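Local coordinates for cytosine-specific methyltransferase (Escherichia coli O157:H7 EDL933, PDB 3G7U), which probably transfers a methyl group from S-adenosyl-L-methionine to carbon 5 of cytosine in DNA, as a prophage-encoded modification enzyme, at residues V193-I204 with R317-L327; S212-K220 with K246-T256. All blocks are in the same frame, centred on the assembly; numbering follows the deposited sequence. Where two conformers were deposited one is given.

Contact 1: residues V193-I204 with R317-L327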
loop_
_atom_site.group_PDB
_atom_site.type_symbol
_atom_site.label_atom_id
_atom_site.label_comp_id
_atom_site.label_asym_id
_atom_site.label_seq_id
_atom_site.Cartn_x
_atom_site.Cartn_y
_atom_site.Cartn_z
ATOM N N VAL A 193 15.723 -7.940 4.471
ATOM C CA VAL A 193 15.889 -6.747 5.332
ATOM C C VAL A 193 17.201 -6.021 5.015
ATOM O O VAL A 193 17.223 -4.818 4.761
ATOM C CB VAL A 193 15.819 -7.152 6.835
ATOM C CG1 VAL A 193 16.185 -5.968 7.775
ATOM C CG2 VAL A 193 14.453 -7.711 7.158
ATOM N N LYS A 194 18.302 -6.767 4.970
ATOM C CA LYS A 194 19.610 -6.183 4.757
ATOM C C LYS A 194 19.677 -5.443 3.445
ATOM O O LYS A 194 20.263 -4.370 3.364
ATOM C CB LYS A 194 20.690 -7.286 4.859
ATOM C CG LYS A 194 22.069 -6.980 4.288
ATOM C CD LYS A 194 23.015 -8.185 4.544
ATOM C CE LYS A 194 24.498 -7.782 4.623
ATOM N NZ LYS A 194 25.357 -8.871 5.250
ATOM N N ASP A 195 19.073 -6.001 2.398
ATOM C CA ASP A 195 19.084 -5.327 1.091
ATOM C C ASP A 195 18.205 -4.082 1.106
ATOM O O ASP A 195 18.535 -3.078 0.473
ATOM C CB ASP A 195 18.531 -6.237 -0.014
ATOM C CG ASP A 195 19.313 -7.542 -0.175
ATOM O OD1 ASP A 195 20.554 -7.532 -0.027
ATOM O OD2 ASP A 195 18.663 -8.577 -0.463
ATOM N N ALA A 196 17.076 -4.159 1.807
ATOM C CA ALA A 196 16.096 -3.039 1.720
ATOM C C ALA A 196 16.627 -1.829 2.466
ATOM O O ALA A 196 16.420 -0.705 2.038
ATOM C CB ALA A 196 14.751 -3.458 2.316
ATOM N N LEU A 197 17.366 -2.084 3.539
ATOM C CA LEU A 197 17.873 -1.020 4.437
ATOM C C LEU A 197 19.250 -0.477 4.045
ATOM O O LEU A 197 19.760 0.433 4.704
ATOM C CB LEU A 197 17.886 -1.509 5.876
ATOM C CG LEU A 197 16.525 -1.924 6.420
ATOM C CD1 LEU A 197 16.586 -2.086 7.918
ATOM C CD2 LEU A 197 15.456 -0.902 6.035
ATOM N N TYR A 198 19.804 -0.974 2.930
ATOM C CA TYR A 198 21.132 -0.582 2.443
ATOM C C TYR A 198 21.263 0.918 2.309
ATOM O O TYR A 198 20.416 1.567 1.650
ATOM C CB TYR A 198 21.446 -1.192 1.058
ATOM C CG TYR A 198 22.651 -0.516 0.411
ATOM C CD1 TYR A 198 23.939 -0.886 0.786
ATOM C CD2 TYR A 198 22.503 0.532 -0.508
ATOM C CE1 TYR A 198 25.051 -0.263 0.243
ATOM C CE2 TYR A 198 23.609 1.183 -1.038
ATOM C CZ TYR A 198 24.880 0.759 -0.645
ATOM O OH TYR A 198 25.997 1.350 -1.145
ATOM N N GLY A 199 22.342 1.468 2.874
ATOM C CA GLY A 199 22.762 2.854 2.550
ATOM C C GLY A 199 22.086 3.963 3.346
ATOM O O GLY A 199 22.382 5.145 3.165
ATOM N N LEU A 200 21.185 3.587 4.247
ATOM C CA LEU A 200 20.530 4.552 5.116
ATOM C C LEU A 200 21.502 5.006 6.215
ATOM O O LEU A 200 22.450 4.267 6.550
ATOM C CB LEU A 200 19.258 3.921 5.724
ATOM C CG LEU A 200 18.042 3.695 4.791
ATOM C CD1 LEU A 200 17.011 2.804 5.472
ATOM C CD2 LEU A 200 17.364 5.005 4.369
ATOM N N PRO A 201 21.273 6.207 6.802
ATOM C CA PRO A 201 22.200 6.666 7.850
ATOM C C PRO A 201 22.276 5.776 9.091
ATOM O O PRO A 201 21.247 5.307 9.594
ATOM C CB PRO A 201 21.699 8.072 8.205
ATOM C CG PRO A 201 20.303 8.169 7.658
ATOM C CD PRO A 201 20.249 7.219 6.459
ATOM N N ASP A 202 23.497 5.549 9.589
ATOM C CA ASP A 202 23.679 4.793 10.833
ATOM C C ASP A 202 23.427 5.628 12.080
ATOM O O ASP A 202 23.161 5.084 13.162
ATOM C CB ASP A 202 25.113 4.224 10.909
ATOM C CG ASP A 202 25.269 2.939 10.112
ATOM O OD1 ASP A 202 24.382 2.049 10.203
ATOM O OD2 ASP A 202 26.275 2.827 9.377
ATOM N N ILE A 203 23.574 6.945 11.934
ATOM C CA ILE A 203 23.311 7.889 13.019
ATOM C C ILE A 203 22.073 8.697 12.684
ATOM O O ILE A 203 22.044 9.398 11.666
ATOM C CB ILE A 203 24.480 8.880 13.251
ATOM C CG1 ILE A 203 25.820 8.160 13.461
ATOM C CG2 ILE A 203 24.151 9.854 14.394
ATOM C CD1 ILE A 203 25.877 7.250 14.647
ATOM N N ILE A 204 21.048 8.623 13.534
ATOM C CA ILE A 204 19.822 9.359 13.195
ATOM C C ILE A 204 19.361 10.200 14.386
ATOM O O ILE A 204 19.823 10.003 15.499
ATOM C CB ILE A 204 18.660 8.384 12.798
ATOM C CG1 ILE A 204 18.476 7.331 13.913
ATOM C CG2 ILE A 204 18.912 7.760 11.422
ATOM C CD1 ILE A 204 17.412 6.375 13.605
ATOM N N ARG A 317 17.452 -0.184 18.590
ATOM C CA ARG A 317 16.386 0.802 18.510
ATOM C C ARG A 317 15.247 0.250 17.645
ATOM O O ARG A 317 15.479 -0.658 16.841
ATOM C CB ARG A 317 16.925 2.105 17.890
ATOM C CG ARG A 317 17.592 1.926 16.536
ATOM C CD ARG A 317 17.698 3.267 15.847
ATOM N NE ARG A 317 18.336 3.267 14.531
ATOM C CZ ARG A 317 17.746 2.938 13.372
ATOM N NH1 ARG A 317 16.478 2.537 13.343
ATOM N NH2 ARG A 317 18.419 3.050 12.230
ATOM N N VAL A 318 14.041 0.814 17.774
ATOM C CA VAL A 318 12.995 0.525 16.801
ATOM C C VAL A 318 13.385 1.136 15.463
ATOM O O VAL A 318 14.225 2.042 15.420
ATOM C CB VAL A 318 11.632 1.078 17.248
ATOM C CG1 VAL A 318 11.213 0.413 18.547
ATOM C CG2 VAL A 318 11.714 2.572 17.484
ATOM N N ILE A 319 12.825 0.621 14.369
ATOM C CA ILE A 319 13.114 1.150 13.026
ATOM C C ILE A 319 12.484 2.546 12.840
ATOM O O ILE A 319 11.560 2.893 13.580
ATOM C CB ILE A 319 12.648 0.148 11.900
ATOM C CG1 ILE A 319 11.129 -0.104 11.972
ATOM C CG2 ILE A 319 13.520 -1.180 11.978
ATOM C CD1 ILE A 319 10.612 -0.990 10.801
ATOM N N THR A 320 12.946 3.298 11.842
ATOM C CA THR A 320 12.437 4.605 11.535
ATOM C C THR A 320 11.267 4.468 10.566
ATOM O O THR A 320 11.074 3.414 9.940
ATOM C CB THR A 320 13.499 5.472 10.836
ATOM O OG1 THR A 320 13.799 4.880 9.582
ATOM C CG2 THR A 320 14.765 5.558 11.657
ATOM N N PRO A 321 10.446 5.517 10.461
ATOM C CA PRO A 321 9.398 5.446 9.426
ATOM C C PRO A 321 9.947 5.153 8.027
ATOM O O PRO A 321 9.320 4.420 7.252
ATOM C CB PRO A 321 8.789 6.860 9.469
ATOM C CG PRO A 321 8.982 7.305 10.849
ATOM C CD PRO A 321 10.327 6.713 11.310
ATOM N N ARG A 322 11.090 5.734 7.675
ATOM C CA ARG A 322 11.597 5.486 6.325
ATOM C C ARG A 322 12.030 4.028 6.166
ATOM O O ARG A 322 11.818 3.430 5.122
ATOM C CB ARG A 322 12.751 6.432 5.958
ATOM C CG ARG A 322 13.401 6.216 4.561
ATOM C CD ARG A 322 12.422 6.275 3.382
ATOM N NE ARG A 322 11.807 7.586 3.245
ATOM C CZ ARG A 322 10.723 7.832 2.512
ATOM N NH1 ARG A 322 10.154 6.857 1.801
ATOM N NH2 ARG A 322 10.235 9.071 2.450
ATOM N N GLU A 323 12.568 3.437 7.229
ATOM C CA GLU A 323 12.919 2.015 7.188
ATOM C C GLU A 323 11.694 1.135 7.025
ATOM O O GLU A 323 11.714 0.201 6.223
ATOM C CB GLU A 323 13.711 1.618 8.444
ATOM C CG GLU A 323 15.143 2.216 8.402
ATOM C CD GLU A 323 15.907 2.185 9.738
ATOM O OE1 GLU A 323 15.301 1.929 10.801
ATOM O OE2 GLU A 323 17.143 2.463 9.725
ATOM N N ALA A 324 10.628 1.441 7.767
ATOM C CA ALA A 324 9.373 0.740 7.603
ATOM C C ALA A 324 8.814 0.879 6.182
ATOM O O ALA A 324 8.293 -0.115 5.608
ATOM C CB ALA A 324 8.359 1.241 8.614
ATOM N N ALA A 325 8.907 2.087 5.629
ATOM C CA ALA A 325 8.437 2.374 4.244
ATOM C C ALA A 325 9.188 1.506 3.273
ATOM O O ALA A 325 8.592 0.919 2.358
ATOM C CB ALA A 325 8.648 3.830 3.881
ATOM N N ARG A 326 10.523 1.410 3.453
ATOM C CA ARG A 326 11.283 0.573 2.549
ATOM C C ARG A 326 10.867 -0.884 2.678
ATOM O O ARG A 326 10.708 -1.602 1.679
ATOM C CB ARG A 326 12.772 0.709 2.843
ATOM C CG ARG A 326 13.352 2.037 2.450
ATOM C CD ARG A 326 14.799 1.826 2.100
ATOM N NE ARG A 326 15.495 3.010 1.544
ATOM C CZ ARG A 326 16.813 3.063 1.411
ATOM N NH1 ARG A 326 17.418 4.149 0.934
ATOM N NH2 ARG A 326 17.532 2.008 1.789
ATOM N N LEU A 327 10.696 -1.342 3.899
ATOM C CA LEU A 327 10.355 -2.726 4.086
ATOM C C LEU A 327 8.961 -3.056 3.529
ATOM O O LEU A 327 8.681 -4.194 3.187
ATOM C CB LEU A 327 10.440 -3.056 5.578
ATOM C CG LEU A 327 11.881 -2.936 6.105
ATOM C CD1 LEU A 327 11.832 -3.002 7.640
ATOM C CD2 LEU A 327 12.742 -4.132 5.562
HETATM O O HOH W 1 20.178 4.071 0.603
HETATM O O HOH W 2 18.282 4.897 9.053
HETATM O O HOH W 3 20.955 4.286 15.037
#
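Arg326 NH2 donates to the carbonyls of Ala196 and of Tyr198, the latter in the type II turn Leu197-Leu200. The bond to Ala196 O is 2.9 Å long. The one from Arg326 NH2 to Tyr198 O is straighter (165° at the hydrogen); Tyr198 O lies in the guanidinium plane, but the donor stands above its carbonyl plane. A water joins the same oxygen to Arg326 NH1, which also pairs with Asp332, so the guanidinium is held along its edge. Leu200 lies over one face, its CD2 3.5 Å above the plane and central, sliding past the extended arginine in the opposite direction. Leu200 CD1 meets Glu323 CG at 3.5 Å. Alongside, Leu197 CD2 and Ala196 CB pack on Leu327.

Arg317 grips the Glu323 carboxylate end-on, NH1 to OE1 and NH2 to OE2, each through a syn lone pair and almost straight. OE1 takes a second bond, from Thr320 N, above the carboxylate plane. Ile204 CG1 lies between the backbone N and the carbonyl carbon (chi1 53°), and the extended chain carries CD1 over one Arg317 guanidinium face, 3.4 Å from NE, and tip to tip with Thr320 CG2. One water links Pro201 O to Glu323 OE2, another Asp202 O to Arg317 NE. Thr320 OG1 accepts from Glu323 N at 3.0 Å, completing the capping box that starts helix 321-328.

Contact 2: residues S212-K220 with K246-T256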
loop_
_atom_site.group_PDB
_atom_site.type_symbol
_atom_site.label_atom_id
_atom_site.label_comp_id
_atom_site.label_asym_id
_atom_site.label_seq_id
_atom_site.Cartn_x
_atom_site.Cartn_y
_atom_site.Cartn_z
ATOM N N SER A 212 9.197 18.416 12.672
ATOM C CA SER A 212 9.951 18.724 11.444
ATOM C C SER A 212 10.466 17.463 10.732
ATOM O O SER A 212 10.622 16.411 11.354
ATOM C CB SER A 212 11.102 19.680 11.767
ATOM O OG SER A 212 10.633 20.811 12.494
ATOM N N GLU A 213 10.601 17.604 9.415
ATOM C CA GLU A 213 11.031 16.539 8.535
ATOM C C GLU A 213 12.468 16.218 8.862
ATOM O O GLU A 213 13.221 17.100 9.277
ATOM C CB GLU A 213 10.928 16.986 7.077
ATOM C CG GLU A 213 10.172 16.022 6.172
ATOM C CD GLU A 213 8.723 16.455 5.894
ATOM O OE1 GLU A 213 8.314 17.573 6.294
ATOM O OE2 GLU A 213 7.994 15.681 5.237
ATOM N N SER A 214 12.822 14.946 8.707
ATOM C CA SER A 214 14.146 14.440 9.025
ATOM C C SER A 214 14.841 14.096 7.721
ATOM O O SER A 214 15.088 12.911 7.426
ATOM C CB SER A 214 14.035 13.189 9.881
ATOM O OG SER A 214 15.312 12.815 10.364
ATOM N N TRP A 215 15.154 15.132 6.939
ATOM C CA TRP A 215 15.783 14.927 5.625
ATOM C C TRP A 215 17.248 14.518 5.849
ATOM O O TRP A 215 17.970 15.194 6.586
ATOM C CB TRP A 215 15.771 16.199 4.796
ATOM C CG TRP A 215 14.441 16.741 4.365
ATOM C CD1 TRP A 215 13.797 17.831 4.879
ATOM C CD2 TRP A 215 13.626 16.252 3.295
ATOM N NE1 TRP A 215 12.605 18.039 4.199
ATOM C CE2 TRP A 215 12.479 17.084 3.226
ATOM C CE3 TRP A 215 13.745 15.181 2.392
ATOM C CZ2 TRP A 215 11.453 16.877 2.293
ATOM C CZ3 TRP A 215 12.721 14.972 1.439
ATOM C CH2 TRP A 215 11.597 15.816 1.401
ATOM N N ARG A 216 17.682 13.441 5.199
ATOM C CA ARG A 216 19.020 12.901 5.409
ATOM C C ARG A 216 19.607 12.377 4.115
ATOM O O ARG A 216 18.886 11.816 3.279
ATOM C CB ARG A 216 18.965 11.756 6.431
ATOM C CG ARG A 216 18.738 12.173 7.882
ATOM C CD ARG A 216 19.795 13.185 8.392
ATOM N NE ARG A 216 21.130 12.556 8.401
ATOM C CZ ARG A 216 21.547 11.673 9.270
ATOM N NH1 ARG A 216 20.751 11.255 10.260
ATOM N NH2 ARG A 216 22.781 11.203 9.166
ATOM N N THR A 217 20.935 12.507 3.984
ATOM C CA THR A 217 21.675 11.956 2.872
ATOM C C THR A 217 21.824 10.454 2.974
ATOM O O THR A 217 22.117 9.904 4.066
ATOM C CB THR A 217 23.092 12.633 2.791
ATOM O OG1 THR A 217 22.912 14.014 2.511
ATOM C CG2 THR A 217 23.970 11.985 1.706
ATOM N N ILE A 218 21.563 9.773 1.847
ATOM C CA ILE A 218 21.755 8.335 1.753
ATOM C C ILE A 218 22.796 7.980 0.681
ATOM O O ILE A 218 23.152 8.810 -0.165
ATOM C CB ILE A 218 20.443 7.622 1.396
ATOM C CG1 ILE A 218 19.883 8.186 0.085
ATOM C CG2 ILE A 218 19.402 7.798 2.530
ATOM C CD1 ILE A 218 18.922 7.253 -0.637
ATOM N N LYS A 219 23.252 6.744 0.723
ATOM C CA LYS A 219 24.049 6.197 -0.369
ATOM C C LYS A 219 23.088 5.554 -1.341
ATOM O O LYS A 219 22.254 4.728 -0.942
ATOM C CB LYS A 219 25.004 5.137 0.150
ATOM C CG LYS A 219 26.059 5.668 1.065
ATOM C CD LYS A 219 26.950 4.524 1.524
ATOM C CE LYS A 219 27.955 5.022 2.547
ATOM N NZ LYS A 219 28.452 6.375 2.152
ATOM N N LYS A 220 23.152 5.979 -2.596
ATOM C CA LYS A 220 22.408 5.305 -3.639
ATOM C C LYS A 220 23.302 4.895 -4.790
ATOM O O LYS A 220 23.245 5.460 -5.870
ATOM C CB LYS A 220 21.147 6.063 -4.085
ATOM C CG LYS A 220 21.241 7.466 -4.567
ATOM C CD LYS A 220 19.829 7.836 -5.021
ATOM C CE LYS A 220 19.811 8.327 -6.449
ATOM N NZ LYS A 220 19.632 9.791 -6.579
ATOM N N LYS A 246 14.951 16.605 -3.946
ATOM C CA LYS A 246 15.922 16.174 -2.920
ATOM C C LYS A 246 16.528 14.822 -3.209
ATOM O O LYS A 246 17.728 14.633 -2.984
ATOM C CB LYS A 246 15.335 16.262 -1.504
ATOM C CG LYS A 246 15.340 17.707 -0.992
ATOM C CD LYS A 246 14.777 17.827 0.410
ATOM C CE LYS A 246 15.129 19.131 1.098
ATOM N NZ LYS A 246 14.458 20.314 0.505
ATOM N N LEU A 247 15.724 13.867 -3.690
ATOM C CA LEU A 247 16.263 12.560 -4.051
ATOM C C LEU A 247 17.399 12.657 -5.081
ATOM O O LEU A 247 18.341 11.871 -5.032
ATOM C CB LEU A 247 15.179 11.625 -4.560
ATOM C CG LEU A 247 15.622 10.200 -4.906
ATOM C CD1 LEU A 247 16.386 9.517 -3.778
ATOM C CD2 LEU A 247 14.438 9.338 -5.332
ATOM N N LYS A 248 17.308 13.628 -5.986
ATOM C CA LYS A 248 18.371 13.875 -6.973
ATOM C C LYS A 248 19.679 14.257 -6.301
ATOM O O LYS A 248 20.731 14.032 -6.873
ATOM C CB LYS A 248 17.977 14.960 -7.976
ATOM C CG LYS A 248 17.077 14.460 -9.088
ATOM C CD LYS A 248 16.468 15.614 -9.905
ATOM C CE LYS A 248 15.374 15.076 -10.841
ATOM N NZ LYS A 248 14.753 16.143 -11.657
ATOM N N ASN A 249 19.589 14.801 -5.080
ATOM C CA ASN A 249 20.749 15.098 -4.249
ATOM C C ASN A 249 21.017 14.085 -3.142
ATOM O O ASN A 249 21.664 14.429 -2.157
ATOM C CB ASN A 249 20.593 16.492 -3.651
ATOM C CG ASN A 249 20.690 17.586 -4.722
ATOM O OD1 ASN A 249 20.060 18.634 -4.622
ATOM N ND2 ASN A 249 21.493 17.333 -5.750
ATOM N N ASN A 250 20.511 12.863 -3.325
ATOM C CA ASN A 250 20.665 11.728 -2.403
ATOM C C ASN A 250 20.097 12.003 -1.015
ATOM O O ASN A 250 20.587 11.466 -0.023
ATOM C CB ASN A 250 22.130 11.283 -2.286
ATOM C CG ASN A 250 22.746 10.864 -3.642
ATOM O OD1 ASN A 250 22.063 10.756 -4.655
ATOM N ND2 ASN A 250 24.035 10.600 -3.634
ATOM N N ILE A 251 19.038 12.795 -0.966
ATOM C CA ILE A 251 18.400 13.185 0.293
ATOM C C ILE A 251 16.942 12.732 0.354
ATOM O O ILE A 251 16.166 13.001 -0.558
ATOM C CB ILE A 251 18.491 14.694 0.473
ATOM C CG1 ILE A 251 19.969 15.085 0.719
ATOM C CG2 ILE A 251 17.634 15.199 1.657
ATOM C CD1 ILE A 251 20.253 16.554 0.461
ATOM N N ILE A 252 16.586 12.068 1.449
ATOM C CA ILE A 252 15.214 11.539 1.586
ATOM C C ILE A 252 14.653 11.853 2.994
ATOM O O ILE A 252 15.405 12.164 3.910
ATOM C CB ILE A 252 15.158 10.057 1.301
ATOM C CG1 ILE A 252 15.811 9.250 2.448
ATOM C CG2 ILE A 252 15.787 9.679 -0.114
ATOM C CD1 ILE A 252 15.760 7.757 2.267
ATOM N N SER A 253 13.321 11.825 3.131
ATOM C CA SER A 253 12.638 12.200 4.383
ATOM C C SER A 253 12.441 10.940 5.228
ATOM O O SER A 253 12.651 9.827 4.740
ATOM C CB SER A 253 11.274 12.852 4.091
ATOM O OG SER A 253 10.412 11.941 3.396
ATOM N N GLY A 254 12.063 11.139 6.495
ATOM C CA GLY A 254 11.597 10.071 7.384
ATOM C C GLY A 254 12.656 9.332 8.147
ATOM O O GLY A 254 12.377 8.268 8.702
ATOM N N CYS A 255 13.876 9.874 8.205
ATOM C CA CYS A 255 14.950 9.194 8.903
ATOM C C CYS A 255 15.000 9.699 10.358
ATOM O O CYS A 255 15.977 10.280 10.798
ATOM C CB CYS A 255 16.295 9.409 8.196
ATOM S SG CYS A 255 16.283 8.730 6.513
ATOM N N THR A 256 13.907 9.501 11.086
ATOM C CA THR A 256 13.794 10.008 12.434
ATOM C C THR A 256 13.703 8.850 13.413
ATOM O O THR A 256 12.897 7.925 13.247
ATOM C CB THR A 256 12.593 11.006 12.604
ATOM O OG1 THR A 256 12.040 10.949 13.933
ATOM C CG2 THR A 256 11.545 10.790 11.593
HETATM O O HOH W 4 10.834 13.322 7.846
HETATM O O HOH W 5 18.054 11.905 11.303
HETATM O O HOH W 6 23.420 14.796 -0.110
HETATM O O HOH W 7 25.372 10.014 -1.136
HETATM O O HOH W 8 24.988 8.209 -5.671
#
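Lys246 lays its aliphatic chain over one face of the Trp215 ring, CD 3.4 Å above the plane. A bend at the end of this otherwise extended chain (chi4 69°) leaves NZ over the five-membered ring in a cation-pi contact, 4.8 Å from its centroid; NZ also pairs with Glu242. Leu247 O accepts from Lys220 NZ (2.9 Å) and from Asn250 N, which come from opposite faces of its plane. Asn250, with positive phi, is the C-prime residue of the Schellman motif that ends helix 241-248. Lys220 NZ gives a second, longer bond to Asn250 OD1 at 3.2 Å, and Asn250 O receives Ile218 N at 2.7 Å, nearly along the C=O axis. Ile251 forms a non-hydrogen-bonded antiparallel pair with Thr217, and its CG2 touches Trp215 CB. Ile252, in the hydrogen-bonded pair, exchanges both backbone bonds with Arg216; its CD1 meets Ile218 CG2 at 3.7 Å, the two side chains crossing at about a right angle. Ser253 CB packs on the Trp215 face opposite Lys246. Gly254 N shares a water with Ser214 N. Cys255, centre of an inverse gamma turn, places CB 3.7 Å from Arg216 CG. The indole is thus sandwiched between a lysine chain and a serine methylene, and the Lys220 ammonium probably adds electrostatic stabilisation to the carbonyl-rich end of helix 241-248.

Along the chain, residues 193-204 come first and run on through strand 205-207 into 212-220. Contact 2 closes the shorter loop, returning after helix 225-231 at 246-256, which starts on the last turn of helix 241-248; contact 1 closes the longer one only at 317-327, so the loop of contact 2 lies wholly within that of contact 1 and the two do not cross. Their centres are about 12 Å apart, and they touch directly. Ile203 O accepts from Arg216 NH1, Ser253 O accepts from Arg322 NE, and Thr256 O packs against Thr320 and Pro321. Together they tie the short two-stranded antiparallel sheet and the end of helix 241-248 to helices 193-196 and 321-328.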